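Local coordinates for hemolysin-related protein (Vibrio cholerae serotype O1, PDB 6MLT) that is a secreted, calcium-binding biofilm matrix protein that probably binds carbohydrate through its beta-prism lectin domain and helps biofilms adhere, at residues 35-40 with 53-58; 523-528 with 571-576; 397-402 with 429-434; 350-355 with 405-410. One frame throughout, in Å; residues are numbered along the deposited sequence.

Contact 1. Residues 35-40 with 53-58; sequences PIVVQL and DVADII. With CA (calcium ion), chain C; CA (calcium ion), chain B.
Ile-58 buries the most surface in this antiparallel pairing. CD1 of Ile-58 lies 3.6 Å from CG2 of Val-38, the two side chains crossing obliquely, while Leu-40 crosses it at about a right angle and lays CD1 against CG1 of Ile-58. Ile-58 therefore fills the hollow between Val-38 and Leu-40. On the other face of the sheet, CG1 of Val-37 fits against the small CB of Ala-55 at 3.7 Å, and CG2 of Val-37 lies more loosely beside CG1 of Ile-57. Ile-36 with Ile-58 and Val-38 with Asp-56 are hydrogen-bonded pairs.

The bend at chi2 (-83°) carries CD of Gln-39 back toward the 53-55 backbone, where the amide lies. NE2 of Gln-39 donates to Asp-53 O at 2.9 Å from well above the carbonyl plane, and OE1 takes a hydrogen bond from a calcium-bound water. Asp-56 grips the same calcium with both carboxylate oxygens; its OD1 also takes the Gly-78 N-H, and its OD2 accepts from Leu-40 N at 2.9 Å. Val-54 O, Asn-41 and Asp-43 complete the protein ligands. Asp-53 chelates the second calcium in the EF-hand-like loop that joins the segments, its OD2 also taking the Asp-50 N-H.

In the propeller sheet, strand 56-63 runs between 36-38 and 71-76, with Ile-73 and Ala-75 packing on Ile-58 and Leu-40, while strands 525-527 and 536-541 cover the Val-37 face.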
loop_
_atom_site.group_PDB
_atom_site.type_symbol
_atom_site.label_atom_id
_atom_site.label_comp_id
_atom_site.label_asym_id
_atom_site.label_seq_id
_atom_site.Cartn_x
_atom_site.Cartn_y
_atom_site.Cartn_z
ATOM N N PRO A 35 -6.171 12.021 -12.708
ATOM C CA PRO A 35 -7.258 12.689 -11.986
ATOM C C PRO A 35 -7.176 12.425 -10.489
ATOM O O PRO A 35 -6.628 11.423 -10.035
ATOM C CB PRO A 35 -8.516 12.059 -12.586
ATOM C CG PRO A 35 -8.072 10.670 -12.953
ATOM C CD PRO A 35 -6.619 10.769 -13.339
ATOM N N ILE A 36 -7.757 13.354 -9.735
ATOM C CA ILE A 36 -7.850 13.303 -8.280
ATOM C C ILE A 36 -9.322 13.243 -7.911
ATOM O O ILE A 36 -10.150 13.872 -8.575
ATOM C CB ILE A 36 -7.180 14.546 -7.650
ATOM C CG1 ILE A 36 -5.674 14.561 -7.943
ATOM C CG2 ILE A 36 -7.466 14.647 -6.172
ATOM C CD1 ILE A 36 -4.951 13.343 -7.517
ATOM N N VAL A 37 -9.647 12.515 -6.841
ATOM C CA VAL A 37 -11.034 12.253 -6.460
ATOM C C VAL A 37 -11.224 12.604 -4.990
ATOM O O VAL A 37 -10.632 11.963 -4.114
ATOM C CB VAL A 37 -11.437 10.791 -6.711
ATOM C CG1 VAL A 37 -12.877 10.536 -6.248
ATOM C CG2 VAL A 37 -11.289 10.447 -8.184
ATOM N N VAL A 38 -12.072 13.600 -4.725
ATOM C CA VAL A 38 -12.377 14.064 -3.376
ATOM C C VAL A 38 -13.764 14.703 -3.389
ATOM O O VAL A 38 -14.277 15.098 -4.441
ATOM C CB VAL A 38 -11.338 15.086 -2.860
ATOM C CG1 VAL A 38 -10.010 14.405 -2.531
ATOM C CG2 VAL A 38 -11.137 16.208 -3.886
ATOM N N GLN A 39 -14.361 14.835 -2.200
ATOM C CA GLN A 39 -15.669 15.475 -2.052
ATOM C C GLN A 39 -15.536 16.998 -2.063
ATOM O O GLN A 39 -14.757 17.564 -1.290
ATOM C CB GLN A 39 -16.327 15.045 -0.740
ATOM C CG GLN A 39 -16.509 13.551 -0.547
ATOM C CD GLN A 39 -17.752 13.006 -1.225
ATOM O OE1 GLN A 39 -18.556 13.752 -1.786
ATOM N NE2 GLN A 39 -17.918 11.692 -1.168
ATOM N N LEU A 40 -16.330 17.674 -2.902
ATOM C CA LEU A 40 -16.227 19.125 -3.021
ATOM C C LEU A 40 -17.536 19.889 -2.891
ATOM O O LEU A 40 -17.491 21.123 -2.811
ATOM C CB LEU A 40 -15.585 19.502 -4.364
ATOM C CG LEU A 40 -14.138 19.042 -4.563
ATOM C CD1 LEU A 40 -13.684 19.340 -5.988
ATOM C CD2 LEU A 40 -13.201 19.695 -3.559
ATOM N N ASP A 53 -21.935 12.393 0.399
ATOM C CA ASP A 53 -22.075 13.059 -0.882
ATOM C C ASP A 53 -21.355 12.254 -1.964
ATOM O O ASP A 53 -20.770 11.196 -1.706
ATOM C CB ASP A 53 -21.545 14.487 -0.778
ATOM C CG ASP A 53 -22.305 15.304 0.239
ATOM O OD1 ASP A 53 -23.522 15.493 0.049
ATOM O OD2 ASP A 53 -21.692 15.719 1.244
ATOM N N VAL A 54 -21.392 12.758 -3.192
ATOM C CA VAL A 54 -20.799 12.077 -4.341
ATOM C C VAL A 54 -19.431 12.690 -4.608
ATOM O O VAL A 54 -19.325 13.890 -4.883
ATOM C CB VAL A 54 -21.706 12.177 -5.579
ATOM C CG1 VAL A 54 -21.076 11.456 -6.772
ATOM C CG2 VAL A 54 -23.072 11.594 -5.282
ATOM N N ALA A 55 -18.382 11.870 -4.534
ATOM C CA ALA A 55 -17.027 12.367 -4.730
ATOM C C ALA A 55 -16.852 12.927 -6.136
ATOM O O ALA A 55 -17.478 12.473 -7.098
ATOM C CB ALA A 55 -16.009 11.257 -4.480
ATOM N N ASP A 56 -15.972 13.913 -6.247
ATOM C CA ASP A 56 -15.794 14.703 -7.453
ATOM C C ASP A 56 -14.386 14.528 -8.001
ATOM O O ASP A 56 -13.522 13.915 -7.371
ATOM C CB ASP A 56 -16.092 16.162 -7.139
ATOM C CG ASP A 56 -17.458 16.318 -6.531
ATOM O OD1 ASP A 56 -18.429 15.924 -7.210
ATOM O OD2 ASP A 56 -17.559 16.772 -5.369
ATOM N N ILE A 57 -14.169 15.064 -9.199
ATOM C CA ILE A 57 -12.920 14.886 -9.928
ATOM C C ILE A 57 -12.246 16.245 -10.089
ATOM O O ILE A 57 -12.900 17.231 -10.450
ATOM C CB ILE A 57 -13.159 14.216 -11.296
ATOM C CG1 ILE A 57 -13.482 12.723 -11.120
ATOM C CG2 ILE A 57 -11.931 14.353 -12.194
ATOM C CD1 ILE A 57 -14.867 12.409 -10.662
ATOM N N ILE A 58 -10.943 16.292 -9.827
ATOM C CA ILE A 58 -10.120 17.473 -10.063
ATOM C C ILE A 58 -9.106 17.147 -11.151
ATOM O O ILE A 58 -8.381 16.148 -11.053
ATOM C CB ILE A 58 -9.402 17.935 -8.785
ATOM C CG1 ILE A 58 -10.416 18.401 -7.744
ATOM C CG2 ILE A 58 -8.416 19.073 -9.113
ATOM C CD1 ILE A 58 -9.831 18.535 -6.349
HETATM CA CA CA C . -19.923 16.013 -5.278
HETATM CA CA CA B . -23.927 16.609 2.204
HETATM O O HOH W 1 -19.271 16.218 -2.844
HETATM O O HOH W 2 -23.669 14.892 3.619
HETATM O O HOH W 3 -21.373 15.918 -7.120
#

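Contact 2. Residues 523-528 with 571-576; sequences YPVVAD and RIWNQY
Tyr-523 points its ring into a corner between Trp-573 and Tyr-576, and its hydroxyl ties both residues together. OH of Tyr-523 donates to the backbone O of Tyr-576 at 2.7 Å and accepts the N-H of Trp-573 NE1 at 2.9 Å; both partners lie near the plane of the phenol ring, and the hydroxyl in turn lies in the indole plane. Two bonds thus fix the phenol tip. CB of Tyr-523 points toward the 571-576 segment, and CG sits between the backbone N and the carbonyl carbon (chi1 50°).

The three rings form an aromatic cluster without a regular stack. Tyr-523 meets the six-membered ring of Trp-573 obliquely, planes at 62°, with CE1 of Tyr-523 3.4 Å from CZ2 of Trp-573. On Tyr-576 the contact is over a face: CE2 of Tyr-523 sits 3.3 Å above that ring plane, toward its rim, while the Tyr-576 hydroxyl bonds to Trp-521 O.

This cluster lies in the beta-propeller, where strand 525-527 is an outer strand of a four-stranded sheet and residues 571-576 run alongside as an irregular segment, roughly antiparallel to it. Val-525 puts CG2 over one face of the indole, 3.9 Å from the centroid of the five-membered ring, a CH-pi contact; Phe-578 stacks on Trp-573.

At the other end Arg-571, bent at chi2 and chi3, brings NE to Asp-528 O at 2.8 Å, nearly along the C=O axis. Its NH1 and NH2 go on to Glu-51 O and Leu-529 O, whereas the Asp-528 carboxylate accepts from the backbone N-H groups of Gly-531 and Asn-533.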
loop_
_atom_site.group_PDB
_atom_site.type_symbol
_atom_site.label_atom_id
_atom_site.label_comp_id
_atom_site.label_asym_id
_atom_site.label_seq_id
_atom_site.Cartn_x
_atom_site.Cartn_y
_atom_site.Cartn_z
ATOM N N TYR A 523 -2.469 8.094 -15.160
ATOM C CA TYR A 523 -3.045 6.759 -15.158
ATOM C C TYR A 523 -4.546 6.871 -14.940
ATOM O O TYR A 523 -5.036 7.898 -14.456
ATOM C CB TYR A 523 -2.407 5.858 -14.085
ATOM C CG TYR A 523 -2.336 6.460 -12.694
ATOM C CD1 TYR A 523 -3.476 6.599 -11.919
ATOM C CD2 TYR A 523 -1.127 6.877 -12.153
ATOM C CE1 TYR A 523 -3.423 7.158 -10.642
ATOM C CE2 TYR A 523 -1.061 7.430 -10.864
ATOM C CZ TYR A 523 -2.219 7.563 -10.123
ATOM O OH TYR A 523 -2.181 8.095 -8.853
ATOM N N PRO A 524 -5.307 5.841 -15.297
ATOM C CA PRO A 524 -6.735 5.833 -14.964
ATOM C C PRO A 524 -6.933 5.534 -13.487
ATOM O O PRO A 524 -6.086 4.921 -12.831
ATOM C CB PRO A 524 -7.310 4.707 -15.838
ATOM C CG PRO A 524 -6.184 4.266 -16.740
ATOM C CD PRO A 524 -4.918 4.640 -16.045
ATOM N N VAL A 525 -8.078 5.969 -12.969
ATOM C CA VAL A 525 -8.414 5.831 -11.552
ATOM C C VAL A 525 -9.782 5.177 -11.424
ATOM O O VAL A 525 -10.730 5.569 -12.113
ATOM C CB VAL A 525 -8.408 7.199 -10.842
ATOM C CG1 VAL A 525 -9.103 7.127 -9.472
ATOM C CG2 VAL A 525 -6.971 7.705 -10.704
ATOM N N VAL A 526 -9.892 4.205 -10.524
ATOM C CA VAL A 526 -11.183 3.660 -10.118
ATOM C C VAL A 526 -11.515 4.216 -8.744
ATOM O O VAL A 526 -10.685 4.168 -7.823
ATOM C CB VAL A 526 -11.173 2.124 -10.106
ATOM C CG1 VAL A 526 -12.479 1.581 -9.525
ATOM C CG2 VAL A 526 -10.959 1.590 -11.521
ATOM N N ALA A 527 -12.726 4.744 -8.601
ATOM C CA ALA A 527 -13.197 5.212 -7.308
ATOM C C ALA A 527 -14.706 5.052 -7.229
ATOM O O ALA A 527 -15.415 5.220 -8.228
ATOM C CB ALA A 527 -12.816 6.673 -7.063
ATOM N N ASP A 528 -15.181 4.728 -6.027
ATOM C CA ASP A 528 -16.608 4.595 -5.738
ATOM C C ASP A 528 -17.113 5.973 -5.338
ATOM O O ASP A 528 -17.047 6.372 -4.173
ATOM C CB ASP A 528 -16.847 3.563 -4.643
ATOM C CG ASP A 528 -18.324 3.349 -4.349
ATOM O OD1 ASP A 528 -19.164 4.050 -4.957
ATOM O OD2 ASP A 528 -18.644 2.477 -3.510
ATOM N N ARG A 571 -13.261 5.343 -1.838
ATOM C CA ARG A 571 -14.076 6.541 -1.995
ATOM C C ARG A 571 -13.257 7.779 -2.335
ATOM O O ARG A 571 -13.839 8.838 -2.587
ATOM C CB ARG A 571 -14.849 6.838 -0.709
ATOM C CG ARG A 571 -15.774 5.738 -0.214
ATOM C CD ARG A 571 -16.998 5.568 -1.082
ATOM N NE ARG A 571 -17.641 6.815 -1.500
ATOM C CZ ARG A 571 -18.498 7.520 -0.767
ATOM N NH1 ARG A 571 -18.819 7.143 0.465
ATOM N NH2 ARG A 571 -19.039 8.615 -1.273
ATOM N N ILE A 572 -11.931 7.683 -2.324
ATOM C CA ILE A 572 -11.079 8.863 -2.406
ATOM C C ILE A 572 -9.763 8.463 -3.055
ATOM O O ILE A 572 -9.215 7.391 -2.776
ATOM C CB ILE A 572 -10.867 9.480 -1.005
ATOM C CG1 ILE A 572 -9.996 10.733 -1.086
ATOM C CG2 ILE A 572 -10.250 8.461 -0.045
ATOM C CD1 ILE A 572 -10.108 11.608 0.154
ATOM N N TRP A 573 -9.262 9.328 -3.934
ATOM C CA TRP A 573 -7.950 9.152 -4.558
ATOM C C TRP A 573 -7.335 10.548 -4.596
ATOM O O TRP A 573 -7.477 11.282 -5.578
ATOM C CB TRP A 573 -8.067 8.533 -5.942
ATOM C CG TRP A 573 -6.756 8.090 -6.507
ATOM C CD1 TRP A 573 -5.717 8.888 -6.882
ATOM C CD2 TRP A 573 -6.348 6.743 -6.774
ATOM N NE1 TRP A 573 -4.681 8.121 -7.371
ATOM C CE2 TRP A 573 -5.043 6.799 -7.310
ATOM C CE3 TRP A 573 -6.960 5.495 -6.610
ATOM C CZ2 TRP A 573 -4.340 5.657 -7.689
ATOM C CZ3 TRP A 573 -6.259 4.356 -6.987
ATOM C CH2 TRP A 573 -4.958 4.448 -7.520
ATOM N N ASN A 574 -6.666 10.916 -3.511
ATOM C CA ASN A 574 -6.439 12.322 -3.227
ATOM C C ASN A 574 -5.082 12.830 -3.694
ATOM O O ASN A 574 -4.844 14.042 -3.634
ATOM C CB ASN A 574 -6.580 12.570 -1.726
ATOM C CG ASN A 574 -5.447 11.966 -0.946
ATOM O OD1 ASN A 574 -5.243 10.750 -0.973
ATOM N ND2 ASN A 574 -4.683 12.804 -0.271
ATOM N N GLN A 575 -4.199 11.950 -4.159
ATOM C CA GLN A 575 -2.879 12.359 -4.612
ATOM C C GLN A 575 -2.347 11.293 -5.558
ATOM O O GLN A 575 -2.862 10.177 -5.625
ATOM C CB GLN A 575 -1.924 12.588 -3.428
ATOM C CG GLN A 575 -1.633 11.352 -2.595
ATOM C CD GLN A 575 -0.767 11.636 -1.381
ATOM O OE1 GLN A 575 -0.775 12.745 -0.834
ATOM N NE2 GLN A 575 -0.034 10.628 -0.938
ATOM N N TYR A 576 -1.301 11.658 -6.291
ATOM C CA TYR A 576 -0.729 10.745 -7.276
ATOM C C TYR A 576 -0.100 9.528 -6.610
ATOM O O TYR A 576 -0.156 8.416 -7.151
ATOM C CB TYR A 576 0.299 11.502 -8.115
ATOM C CG TYR A 576 0.870 10.722 -9.260
ATOM C CD1 TYR A 576 2.003 9.945 -9.086
ATOM C CD2 TYR A 576 0.293 10.775 -10.523
ATOM C CE1 TYR A 576 2.545 9.231 -10.131
ATOM C CE2 TYR A 576 0.831 10.058 -11.586
ATOM C CZ TYR A 576 1.955 9.294 -11.375
ATOM O OH TYR A 576 2.503 8.575 -12.404
#

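Contact 3. Residues 397-402 with 429-434; sequences VRYDIP and VQFLVG
Tyr-399 reaches across the interior of the beta-prism lectin domain, from outer strand 394-400 of one four-stranded sheet toward Phe-431 and Val-433 on strand 428-435 of another. Its CB points toward the facing strand, and CG is anti to the backbone N (chi1 177°).

Starting at the root, CB of Tyr-399 has CD2 of Phe-431 4.1 Å away. One step out, CD2 of Tyr-399 touches the same CD2 of Phe-431 at 3.9 Å and lies nearly as close to CB of Phe-431. The two ring planes are almost parallel, 8° apart, but the side chains slide past each other in opposite directions; with centroids 5.9 Å apart the rings barely overlap. Further along, CE2 of Tyr-399 passes from CB of Phe-431 to CG1 of Val-433, a methyl that sits at the ring edge in its plane. Finally the hydroxyl arrives tip to tip with the forked end of Val-433, close to both methyls.

Two more residues approach Val-433. CD1 of Ile-401 comes in aslant on CG1 of Val-433, and CD of Pro-402 comes tip to tip onto CG2 of Val-433. Strand 352-359 adds Ile-355 and Val-357 against Phe-431, and Tyr-300 of strand 295-301 packs on Tyr-399. The contact is side-chain packing, with the loop residues Ile-401 and Pro-402 joining those of the two strands; at its end, OH of Tyr-399 lies 3.6 Å from CG2 of Val-433.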
loop_
_atom_site.group_PDB
_atom_site.type_symbol
_atom_site.label_atom_id
_atom_site.label_comp_id
_atom_site.label_asym_id
_atom_site.label_seq_id
_atom_site.Cartn_x
_atom_site.Cartn_y
_atom_site.Cartn_z
ATOM N N VAL A 397 8.479 -38.273 24.810
ATOM C CA VAL A 397 8.096 -38.531 23.425
ATOM C C VAL A 397 8.573 -37.365 22.572
ATOM O O VAL A 397 8.630 -36.219 23.030
ATOM C CB VAL A 397 6.568 -38.721 23.269
ATOM C CG1 VAL A 397 6.180 -38.886 21.797
ATOM C CG2 VAL A 397 6.102 -39.922 24.065
ATOM N N ARG A 398 8.908 -37.656 21.319
ATOM C CA ARG A 398 9.312 -36.626 20.373
ATOM C C ARG A 398 8.259 -36.457 19.290
ATOM O O ARG A 398 7.733 -37.440 18.758
ATOM C CB ARG A 398 10.649 -36.945 19.707
ATOM C CG ARG A 398 10.947 -35.959 18.567
ATOM C CD ARG A 398 12.359 -36.024 18.074
ATOM N NE ARG A 398 13.303 -35.455 19.026
ATOM C CZ ARG A 398 14.515 -35.024 18.698
ATOM N NH1 ARG A 398 14.926 -35.077 17.437
ATOM N NH2 ARG A 398 15.312 -34.526 19.628
ATOM N N TYR A 399 7.967 -35.203 18.965
ATOM C CA TYR A 399 7.185 -34.854 17.787
ATOM C C TYR A 399 8.089 -34.080 16.840
ATOM O O TYR A 399 8.675 -33.064 17.230
ATOM C CB TYR A 399 5.951 -34.030 18.150
ATOM C CG TYR A 399 5.172 -33.593 16.932
ATOM C CD1 TYR A 399 4.492 -34.521 16.158
ATOM C CD2 TYR A 399 5.125 -32.260 16.549
ATOM C CE1 TYR A 399 3.777 -34.135 15.030
ATOM C CE2 TYR A 399 4.414 -31.862 15.426
ATOM C CZ TYR A 399 3.743 -32.807 14.672
ATOM O OH TYR A 399 3.035 -32.432 13.553
ATOM N N ASP A 400 8.223 -34.577 15.614
ATOM C CA ASP A 400 8.971 -33.886 14.572
ATOM C C ASP A 400 8.021 -33.011 13.768
ATOM O O ASP A 400 6.954 -33.470 13.345
ATOM C CB ASP A 400 9.674 -34.884 13.650
ATOM C CG ASP A 400 10.778 -35.653 14.350
ATOM O OD1 ASP A 400 11.651 -35.012 14.969
ATOM O OD2 ASP A 400 10.767 -36.900 14.285
ATOM N N ILE A 401 8.400 -31.752 13.571
ATOM C CA ILE A 401 7.667 -30.873 12.666
ATOM C C ILE A 401 7.858 -31.434 11.261
ATOM O O ILE A 401 9.004 -31.621 10.831
ATOM C CB ILE A 401 8.150 -29.418 12.761
ATOM C CG1 ILE A 401 8.130 -28.941 14.217
ATOM C CG2 ILE A 401 7.283 -28.510 11.884
ATOM C CD1 ILE A 401 6.768 -29.025 14.886
ATOM N N PRO A 402 6.792 -31.729 10.517
ATOM C CA PRO A 402 6.974 -32.296 9.178
ATOM C C PRO A 402 7.801 -31.386 8.284
ATOM O O PRO A 402 7.729 -30.158 8.372
ATOM C CB PRO A 402 5.540 -32.435 8.655
ATOM C CG PRO A 402 4.701 -32.489 9.863
ATOM C CD PRO A 402 5.367 -31.599 10.862
ATOM N N VAL A 429 -0.482 -31.295 26.191
ATOM C CA VAL A 429 -0.188 -30.422 25.063
ATOM C C VAL A 429 -0.329 -31.188 23.757
ATOM O O VAL A 429 -0.217 -32.415 23.703
ATOM C CB VAL A 429 1.226 -29.801 25.140
ATOM C CG1 VAL A 429 1.341 -28.887 26.329
ATOM C CG2 VAL A 429 2.286 -30.898 25.194
ATOM N N GLN A 430 -0.554 -30.426 22.694
ATOM C CA GLN A 430 -0.656 -30.947 21.342
ATOM C C GLN A 430 -0.180 -29.852 20.404
ATOM O O GLN A 430 -0.528 -28.684 20.592
ATOM C CB GLN A 430 -2.092 -31.372 21.018
ATOM C CG GLN A 430 -2.324 -31.825 19.589
ATOM C CD GLN A 430 -3.760 -32.262 19.364
ATOM O OE1 GLN A 430 -4.699 -31.596 19.805
ATOM N NE2 GLN A 430 -3.938 -33.397 18.699
ATOM N N PHE A 431 0.622 -30.225 19.416
ATOM C CA PHE A 431 1.257 -29.258 18.531
ATOM C C PHE A 431 0.498 -29.151 17.218
ATOM O O PHE A 431 0.093 -30.163 16.639
ATOM C CB PHE A 431 2.710 -29.646 18.271
ATOM C CG PHE A 431 3.504 -29.814 19.523
ATOM C CD1 PHE A 431 3.935 -28.707 20.235
ATOM C CD2 PHE A 431 3.789 -31.073 20.013
ATOM C CE1 PHE A 431 4.651 -28.858 21.409
ATOM C CE2 PHE A 431 4.508 -31.232 21.188
ATOM C CZ PHE A 431 4.938 -30.120 21.883
ATOM N N LEU A 432 0.323 -27.916 16.756
ATOM C CA LEU A 432 -0.381 -27.600 15.520
ATOM C C LEU A 432 0.619 -27.077 14.496
ATOM O O LEU A 432 1.407 -26.172 14.800
ATOM C CB LEU A 432 -1.466 -26.554 15.775
ATOM C CG LEU A 432 -2.365 -26.818 16.984
ATOM C CD1 LEU A 432 -3.273 -25.632 17.261
ATOM C CD2 LEU A 432 -3.180 -28.083 16.766
ATOM N N VAL A 433 0.576 -27.634 13.284
ATOM C CA VAL A 433 1.543 -27.327 12.238
ATOM C C VAL A 433 0.806 -27.016 10.936
ATOM O O VAL A 433 -0.377 -27.319 10.775
ATOM C CB VAL A 433 2.542 -28.481 12.022
ATOM C CG1 VAL A 433 3.329 -28.758 13.308
ATOM C CG2 VAL A 433 1.813 -29.739 11.562
ATOM N N GLY A 434 1.543 -26.430 9.992
ATOM C CA GLY A 434 0.997 -26.114 8.684
ATOM C C GLY A 434 2.088 -25.919 7.655
ATOM O O GLY A 434 3.230 -25.581 7.985
#

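Contact 4. Residues 350-355 with 405-410; sequences SKVRAI and SQLLGM
Val-352 and Leu-407 meet on the inner side of the beta-prism lectin domain, where the parts 352-355 and 405-410 of two strands in different sheets cross at 69°. This apolar part is the buried side. Leu-407 has CG anti to the backbone N (chi1 177°), and its CD2 settles against the branch point of Val-352, at 4.0 Å from CG1 and little more from CB and CG2. A single methyl thus rests across the whole valine fork. Phe-375 and Leu-377 of strand 370-377 close on Val-352 from their own strand, and Phe-431 packs on Leu-407.

Toward the partly exposed side the fit is looser and more polar. The extended Gln-406 lays its amide beside Ser-350, with OE1 of Gln-406 3.7 Å from CB of Ser-350; this is mere packing, since the serine hydroxyl bonds instead to Asp-348. Between the apolar and polar parts a water joins the backbones, donating to Val-352 O at 2.7 Å and accepting from Leu-407 N at 2.8 Å, where the strands stand too far apart to pair directly.

Each strand carries a classic beta bulge here: Arg-353 and Ala-354 both face Thr-376, and Leu-408 and Gly-409 both face Leu-432. The Arg-353 side chain starts away from the other strand but bends at chi2 and chi3, and its tip returns. NH2 makes a weak hydrogen bond to Pro-402 O, and NH1 of Arg-353 donates to Ser-405 O at 2.9 Å, a nearly straight bond (167°) with the oxygen in the guanidinium plane.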
loop_
_atom_site.group_PDB
_atom_site.type_symbol
_atom_site.label_atom_id
_atom_site.label_comp_id
_atom_site.label_asym_id
_atom_site.label_seq_id
_atom_site.Cartn_x
_atom_site.Cartn_y
_atom_site.Cartn_z
ATOM N N SER A 350 8.890 -20.311 14.400
ATOM C CA SER A 350 9.317 -20.501 13.018
ATOM C C SER A 350 10.644 -21.243 12.912
ATOM O O SER A 350 10.987 -21.703 11.818
ATOM C CB SER A 350 9.417 -19.146 12.301
ATOM O OG SER A 350 10.512 -18.370 12.765
ATOM N N LYS A 351 11.387 -21.377 14.011
ATOM C CA LYS A 351 12.656 -22.093 14.016
ATOM C C LYS A 351 12.548 -23.511 14.570
ATOM O O LYS A 351 13.511 -24.276 14.457
ATOM C CB LYS A 351 13.694 -21.316 14.834
ATOM N N VAL A 352 11.410 -23.879 15.158
ATOM C CA VAL A 352 11.276 -25.184 15.803
ATOM C C VAL A 352 11.190 -26.283 14.751
ATOM O O VAL A 352 10.380 -26.213 13.813
ATOM C CB VAL A 352 10.047 -25.203 16.721
ATOM C CG1 VAL A 352 9.823 -26.603 17.295
ATOM C CG2 VAL A 352 10.214 -24.192 17.842
ATOM N N ARG A 353 12.018 -27.319 14.911
ATOM C CA ARG A 353 11.960 -28.493 14.056
ATOM C C ARG A 353 11.557 -29.760 14.792
ATOM O O ARG A 353 11.187 -30.740 14.141
ATOM C CB ARG A 353 13.315 -28.732 13.371
ATOM C CG ARG A 353 13.818 -27.553 12.540
ATOM C CD ARG A 353 12.747 -27.006 11.598
ATOM N NE ARG A 353 12.057 -28.056 10.854
ATOM C CZ ARG A 353 10.909 -27.881 10.207
ATOM N NH1 ARG A 353 10.314 -26.694 10.212
ATOM N NH2 ARG A 353 10.348 -28.893 9.553
ATOM N N ALA A 354 11.601 -29.764 16.121
ATOM C CA ALA A 354 11.174 -30.917 16.898
ATOM C C ALA A 354 10.945 -30.463 18.328
ATOM O O ALA A 354 11.518 -29.465 18.775
ATOM C CB ALA A 354 12.208 -32.048 16.857
ATOM N N ILE A 355 10.088 -31.195 19.032
ATOM C CA ILE A 355 9.840 -30.974 20.450
ATOM C C ILE A 355 9.864 -32.324 21.145
ATOM O O ILE A 355 9.206 -33.266 20.693
ATOM C CB ILE A 355 8.491 -30.281 20.714
ATOM C CG1 ILE A 355 8.282 -29.097 19.772
ATOM C CG2 ILE A 355 8.419 -29.829 22.160
ATOM C CD1 ILE A 355 7.345 -29.396 18.642
ATOM N N SER A 405 6.750 -27.892 6.727
ATOM C CA SER A 405 5.763 -27.297 7.615
ATOM C C SER A 405 6.471 -26.555 8.739
ATOM O O SER A 405 7.675 -26.713 8.955
ATOM C CB SER A 405 4.825 -28.367 8.188
ATOM O OG SER A 405 4.026 -28.927 7.160
ATOM N N GLN A 406 5.702 -25.729 9.447
ATOM C CA GLN A 406 6.179 -24.981 10.602
ATOM C C GLN A 406 5.230 -25.186 11.773
ATOM O O GLN A 406 4.030 -25.413 11.588
ATOM C CB GLN A 406 6.279 -23.472 10.316
ATOM C CG GLN A 406 7.542 -23.037 9.601
ATOM C CD GLN A 406 7.683 -21.522 9.530
ATOM O OE1 GLN A 406 6.888 -20.781 10.113
ATOM N NE2 GLN A 406 8.700 -21.058 8.818
ATOM N N LEU A 407 5.781 -25.086 12.982
ATOM C CA LEU A 407 4.968 -25.039 14.192
ATOM C C LEU A 407 4.194 -23.726 14.229
ATOM O O LEU A 407 4.797 -22.650 14.175
ATOM C CB LEU A 407 5.853 -25.157 15.428
ATOM C CG LEU A 407 5.150 -25.058 16.784
ATOM C CD1 LEU A 407 4.218 -26.247 16.984
ATOM C CD2 LEU A 407 6.179 -24.967 17.907
ATOM N N LEU A 408 2.866 -23.811 14.343
ATOM C CA LEU A 408 2.015 -22.630 14.327
ATOM C C LEU A 408 1.277 -22.372 15.631
ATOM O O LEU A 408 0.773 -21.260 15.822
ATOM C CB LEU A 408 0.976 -22.743 13.206
ATOM C CG LEU A 408 1.520 -22.875 11.786
ATOM C CD1 LEU A 408 0.366 -23.003 10.802
ATOM C CD2 LEU A 408 2.414 -21.694 11.425
ATOM N N GLY A 409 1.171 -23.363 16.507
ATOM C CA GLY A 409 0.492 -23.162 17.774
ATOM C C GLY A 409 0.419 -24.457 18.552
ATOM O O GLY A 409 1.060 -25.453 18.202
ATOM N N MET A 410 -0.379 -24.432 19.620
ATOM C CA MET A 410 -0.567 -25.604 20.462
ATOM C C MET A 410 -1.988 -25.617 21.007
ATOM O O MET A 410 -2.590 -24.565 21.232
ATOM C CB MET A 410 0.417 -25.628 21.640
ATOM C CG MET A 410 1.895 -25.607 21.257
ATOM S SD MET A 410 2.984 -25.514 22.705
ATOM C CE MET A 410 2.537 -27.010 23.578
HETATM O O HOH W 4 8.509 -24.484 12.897
#

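From the N terminus, contact 1 closes first, shutting the short calcium-binding loop between 35-40 and 53-58. The chain then builds further propeller sheets before entering the beta-prism, where 350-355, 397-402, 405-410 and 429-434 follow in turn; contacts 4 and 3 therefore cross, their segments alternating. They share a sheet too, since Leu-408 N and Leu-432 O probably bond between neighbouring strands. Back in the propeller, contact 2 joins 523-528 to 571-576 across 42 residues and meets contact 1, with Val-37 N probably bonded to Trp-573 O, bringing early and late parts together. Contact 2 lies about 43 Å, centre to centre, from contact 4; the other propeller-to-prism distances are longer.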